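Local coordinates for protein possible adhesin (Caldicellulosiruptor kronotskyensis, PDB 4WA0) that probably mediates attachment of this extremely thermophilic bacterium to cellulose, as a tapirin whose C-terminal beta-helix domain carries a magnesium ion, at residues Thr249-Tyr262 with Met339-Asn351. Residues are numbered along the deposited sequence; the frame is centred on the assembly and turned at random.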
loop_
_atom_site.group_PDB
_atom_site.type_symbol
_atom_site.label_atom_id
_atom_site.label_comp_id
_atom_site.label_asym_id
_atom_site.label_seq_id
_atom_site.Cartn_x
_atom_site.Cartn_y
_atom_site.Cartn_z
ATOM N N THR A 249 -0.635 7.358 27.005
ATOM C CA THR A 249 -1.911 7.365 27.651
ATOM C C THR A 249 -2.458 5.968 27.521
ATOM O O THR A 249 -2.453 5.398 26.403
ATOM C CB THR A 249 -2.823 8.363 26.939
ATOM O OG1 THR A 249 -2.197 9.652 26.900
ATOM C CG2 THR A 249 -4.252 8.468 27.529
ATOM N N ALA A 250 -3.018 5.455 28.630
ATOM C CA ALA A 250 -3.603 4.111 28.619
ATOM C C ALA A 250 -5.111 4.137 28.857
ATOM O O ALA A 250 -5.650 5.089 29.447
ATOM C CB ALA A 250 -2.934 3.253 29.596
ATOM N N ASP A 251 -5.741 3.161 28.248
ATOM C CA ASP A 251 -7.137 2.814 28.524
ATOM C C ASP A 251 -7.222 1.414 29.096
ATOM O O ASP A 251 -7.117 0.416 28.348
ATOM C CB ASP A 251 -7.970 3.004 27.272
ATOM C CG ASP A 251 -9.478 2.692 27.478
ATOM O OD1 ASP A 251 -9.952 2.390 28.622
ATOM O OD2 ASP A 251 -10.183 2.719 26.411
ATOM N N THR A 252 -7.438 1.343 30.415
ATOM C CA THR A 252 -7.474 0.075 31.106
ATOM C C THR A 252 -8.928 -0.358 31.371
ATOM O O THR A 252 -9.158 -1.336 32.055
ATOM C CB THR A 252 -6.667 0.130 32.446
ATOM O OG1 THR A 252 -7.157 1.211 33.234
ATOM C CG2 THR A 252 -5.216 0.347 32.120
ATOM N N SER A 253 -9.884 0.340 30.766
ATOM C CA SER A 253 -11.295 -0.050 30.876
ATOM C C SER A 253 -11.681 -1.252 30.050
ATOM O O SER A 253 -12.814 -1.751 30.208
ATOM C CB SER A 253 -12.204 1.076 30.517
ATOM O OG SER A 253 -12.239 1.407 29.151
ATOM N N GLN A 254 -10.800 -1.684 29.147
ATOM C CA GLN A 254 -10.899 -2.950 28.499
ATOM C C GLN A 254 -9.689 -3.811 28.822
ATOM O O GLN A 254 -8.638 -3.323 29.253
ATOM C CB GLN A 254 -11.133 -2.821 26.973
ATOM C CG GLN A 254 -10.348 -1.786 26.257
ATOM C CD GLN A 254 -10.652 -1.730 24.742
ATOM O OE1 GLN A 254 -10.053 -2.429 24.038
ATOM N NE2 GLN A 254 -11.601 -0.956 24.309
ATOM N N THR A 255 -9.874 -5.092 28.580
ATOM C CA THR A 255 -8.844 -6.108 28.686
ATOM C C THR A 255 -8.861 -6.898 27.379
ATOM O O THR A 255 -9.906 -7.457 27.003
ATOM C CB THR A 255 -9.145 -7.017 29.875
ATOM O OG1 THR A 255 -9.324 -6.179 31.011
ATOM C CG2 THR A 255 -7.983 -7.981 30.149
ATOM N N PRO A 256 -7.739 -6.944 26.644
ATOM C CA PRO A 256 -6.524 -6.329 27.112
ATOM C C PRO A 256 -6.593 -4.799 26.994
ATOM O O PRO A 256 -7.410 -4.240 26.279
ATOM C CB PRO A 256 -5.444 -6.900 26.145
ATOM C CG PRO A 256 -6.172 -7.140 24.887
ATOM C CD PRO A 256 -7.555 -7.580 25.325
ATOM N N PRO A 257 -5.698 -4.114 27.705
ATOM C CA PRO A 257 -5.702 -2.677 27.690
ATOM C C PRO A 257 -5.165 -2.101 26.398
ATOM O O PRO A 257 -4.534 -2.833 25.574
ATOM C CB PRO A 257 -4.777 -2.352 28.832
ATOM C CG PRO A 257 -3.818 -3.429 28.817
ATOM C CD PRO A 257 -4.590 -4.665 28.506
ATOM N N GLN A 258 -5.530 -0.862 26.159
ATOM C CA GLN A 258 -5.023 -0.128 25.025
ATOM C C GLN A 258 -4.012 0.851 25.538
ATOM O O GLN A 258 -4.154 1.400 26.645
ATOM C CB GLN A 258 -6.107 0.670 24.349
ATOM C CG GLN A 258 -7.254 -0.162 23.865
ATOM C CD GLN A 258 -7.788 0.313 22.570
ATOM O OE1 GLN A 258 -7.271 1.275 21.977
ATOM N NE2 GLN A 258 -8.795 -0.428 22.046
ATOM N N ILE A 259 -3.022 1.140 24.708
ATOM C CA ILE A 259 -2.096 2.254 25.090
ATOM C C ILE A 259 -1.583 2.969 23.837
ATOM O O ILE A 259 -1.390 2.330 22.766
ATOM C CB ILE A 259 -1.001 1.699 25.982
ATOM C CG1 ILE A 259 -0.103 2.821 26.587
ATOM C CG2 ILE A 259 -0.165 0.698 25.226
ATOM C CD1 ILE A 259 0.811 2.298 27.664
ATOM N N VAL A 260 -1.485 4.293 23.924
ATOM C CA VAL A 260 -0.807 5.054 22.906
ATOM C C VAL A 260 0.553 5.508 23.458
ATOM O O VAL A 260 0.622 6.036 24.575
ATOM C CB VAL A 260 -1.668 6.182 22.290
ATOM C CG1 VAL A 260 -2.111 7.151 23.340
ATOM C CG2 VAL A 260 -0.950 6.891 21.161
ATOM N N ILE A 261 1.590 5.291 22.631
ATOM C CA ILE A 261 2.933 5.803 22.900
ATOM C C ILE A 261 3.254 6.909 21.931
ATOM O O ILE A 261 3.105 6.712 20.739
ATOM C CB ILE A 261 3.941 4.658 22.741
ATOM C CG1 ILE A 261 3.637 3.470 23.661
ATOM C CG2 ILE A 261 5.374 5.041 23.045
ATOM C CD1 ILE A 261 3.436 3.733 25.139
ATOM N N TYR A 262 3.742 8.040 22.459
ATOM C CA TYR A 262 4.086 9.190 21.667
ATOM C C TYR A 262 5.606 9.361 21.749
ATOM O O TYR A 262 6.156 9.381 22.850
ATOM C CB TYR A 262 3.497 10.429 22.246
ATOM C CG TYR A 262 1.962 10.481 22.225
ATOM C CD1 TYR A 262 1.311 10.792 21.108
ATOM C CD2 TYR A 262 1.240 10.331 23.394
ATOM C CE1 TYR A 262 -0.104 10.860 21.083
ATOM C CE2 TYR A 262 -0.164 10.378 23.382
ATOM C CZ TYR A 262 -0.794 10.685 22.226
ATOM O OH TYR A 262 -2.177 10.787 22.169
HETATM N N MSE A 339 -8.738 -0.520 15.718
HETATM C CA MSE A 339 -9.132 0.873 15.972
HETATM C C MSE A 339 -8.911 1.201 17.425
HETATM O O MSE A 339 -9.277 0.407 18.304
HETATM C CB MSE A 339 -10.618 1.082 15.644
HETATM C CG MSE A 339 -11.135 2.467 15.987
HETATM SE SE MSE A 339 -10.735 3.744 14.533
HETATM C CE MSE A 339 -12.558 4.504 14.588
ATOM N N PRO A 340 -8.330 2.381 17.712
ATOM C CA PRO A 340 -8.257 2.734 19.149
ATOM C C PRO A 340 -9.623 2.889 19.763
ATOM O O PRO A 340 -10.605 3.206 19.044
ATOM C CB PRO A 340 -7.479 4.058 19.175
ATOM C CG PRO A 340 -7.127 4.384 17.789
ATOM C CD PRO A 340 -7.779 3.436 16.854
ATOM N N SER A 341 -9.688 2.673 21.065
ATOM C CA SER A 341 -10.911 2.878 21.840
ATOM C C SER A 341 -11.240 4.379 21.821
ATOM O O SER A 341 -10.385 5.219 21.584
ATOM C CB SER A 341 -10.733 2.446 23.259
ATOM O OG SER A 341 -9.730 3.221 23.883
ATOM N N PRO A 342 -12.467 4.737 22.218
ATOM C CA PRO A 342 -12.841 6.144 22.128
ATOM C C PRO A 342 -11.980 7.116 22.978
ATOM O O PRO A 342 -11.584 8.173 22.439
ATOM C CB PRO A 342 -14.340 6.144 22.432
ATOM C CG PRO A 342 -14.784 4.758 22.027
ATOM C CD PRO A 342 -13.637 3.838 22.319
ATOM N N PRO A 343 -11.592 6.707 24.195
ATOM C CA PRO A 343 -10.732 7.604 24.937
ATOM C C PRO A 343 -9.381 7.774 24.291
ATOM O O PRO A 343 -8.804 8.879 24.370
ATOM C CB PRO A 343 -10.590 6.938 26.285
ATOM C CG PRO A 343 -11.822 6.123 26.433
ATOM C CD PRO A 343 -12.127 5.630 25.054
ATOM N N ILE A 344 -8.839 6.704 23.706
ATOM C CA ILE A 344 -7.535 6.844 23.066
ATOM C C ILE A 344 -7.649 7.644 21.759
ATOM O O ILE A 344 -6.807 8.517 21.477
ATOM C CB ILE A 344 -6.931 5.439 22.768
ATOM C CG1 ILE A 344 -6.721 4.670 24.062
ATOM C CG2 ILE A 344 -5.691 5.603 21.932
ATOM C CD1 ILE A 344 -5.744 5.388 24.999
ATOM N N GLN A 345 -8.728 7.436 20.998
ATOM C CA GLN A 345 -9.031 8.311 19.848
ATOM C C GLN A 345 -9.078 9.765 20.238
ATOM O O GLN A 345 -8.471 10.657 19.613
ATOM C CB GLN A 345 -10.399 7.978 19.231
ATOM C CG GLN A 345 -10.622 6.627 18.541
ATOM C CD GLN A 345 -12.101 6.320 18.164
ATOM O OE1 GLN A 345 -12.798 7.147 17.595
ATOM N NE2 GLN A 345 -12.578 5.105 18.487
ATOM N N GLN A 346 -9.775 10.063 21.328
ATOM C CA GLN A 346 -9.911 11.436 21.746
ATOM C C GLN A 346 -8.524 12.021 22.150
ATOM O O GLN A 346 -8.181 13.172 21.852
ATOM C CB GLN A 346 -10.874 11.516 22.916
ATOM C CG GLN A 346 -11.108 12.908 23.434
ATOM C CD GLN A 346 -11.691 13.780 22.321
ATOM O OE1 GLN A 346 -12.814 13.541 21.855
ATOM N NE2 GLN A 346 -10.880 14.743 21.813
ATOM N N ASP A 347 -7.722 11.222 22.834
ATOM C CA ASP A 347 -6.392 11.666 23.329
ATOM C C ASP A 347 -5.503 12.022 22.150
ATOM O O ASP A 347 -4.776 13.023 22.171
ATOM C CB ASP A 347 -5.710 10.556 24.115
ATOM C CG ASP A 347 -4.426 11.026 24.801
ATOM O OD1 ASP A 347 -4.547 11.797 25.757
ATOM O OD2 ASP A 347 -3.348 10.550 24.468
ATOM N N ILE A 348 -5.545 11.183 21.150
ATOM C CA ILE A 348 -4.721 11.364 19.946
ATOM C C ILE A 348 -5.218 12.579 19.202
ATOM O O ILE A 348 -4.418 13.453 18.860
ATOM C CB ILE A 348 -4.814 10.146 19.023
ATOM C CG1 ILE A 348 -4.145 8.898 19.643
ATOM C CG2 ILE A 348 -4.179 10.470 17.662
ATOM C CD1 ILE A 348 -4.493 7.595 18.975
ATOM N N GLU A 349 -6.548 12.659 18.974
ATOM C CA GLU A 349 -7.154 13.872 18.369
ATOM C C GLU A 349 -6.751 15.134 19.051
ATOM O O GLU A 349 -6.452 16.129 18.386
ATOM C CB GLU A 349 -8.710 13.743 18.280
ATOM C CG GLU A 349 -9.096 12.767 17.162
ATOM C CD GLU A 349 -10.438 12.041 17.293
ATOM O OE1 GLU A 349 -11.223 12.279 18.224
ATOM O OE2 GLU A 349 -10.699 11.157 16.417
ATOM N N SER A 350 -6.693 15.123 20.377
ATOM C CA SER A 350 -6.405 16.321 21.134
ATOM C C SER A 350 -4.957 16.727 20.972
ATOM O O SER A 350 -4.642 17.913 20.821
ATOM C CB SER A 350 -6.707 16.141 22.614
ATOM O OG SER A 350 -8.114 15.962 22.777
ATOM N N ASN A 351 -4.077 15.745 21.027
ATOM C CA ASN A 351 -2.638 16.016 20.973
ATOM C C ASN A 351 -2.128 16.356 19.574
ATOM O O ASN A 351 -1.052 16.921 19.436
ATOM C CB ASN A 351 -1.862 14.806 21.472
ATOM C CG ASN A 351 -1.884 14.689 22.971
ATOM O OD1 ASN A 351 -1.716 15.644 23.677
ATOM N ND2 ASN A 351 -2.098 13.479 23.472
#
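Helix 342-351 packs along the antiparallel pair of strands 249-251 and 258-262, nearly aligned with the second (15° between their directions, axes 9.0 Å apart) and running against the first. At its start, Ser341, the N-cap residue, is held twice: its OG donates to Asp251 OD2 at 2.6 Å on the anti lone pair, and its N reaches Gln258 OE1 at 2.9 Å from above the carbonyl plane. Gln258 NE2 in turn donates to Gln254 OE1, while the other oxygen of Asp251 closes an Asx turn with Ser253 N.

One turn along, Ile344 presses CG1 against Asp251 CB (3.8 Å) and lays CG2 beside Val260 CB, while CD1 touches Thr249 O. Asp347 holds CG anti to its backbone N (chi1 -172°), bringing OD2 down to the sheet between two hydroxyls. Asp347 OD2 accepts from Thr249 OG1 at 2.8 Å and from Tyr262 OH at 2.6 Å, the two coming from opposite faces of the carboxylate plane. Tyr262 OH also accepts from Asn351 ND2 (3.0 Å), whose amide stands 84° to the ring, and Val260 CG2 lies above one ring face, toward its rim.

Strand 291-296 continues the sheet beside 258-262, and Ile348 reaches its Ile295. The helix thus packs on terminal strands of a beta-helix that lie close to the magnesium site, the Tyr262 side chain about 9 Å from the magnesium ion and Thr249 near its ligand Asp239.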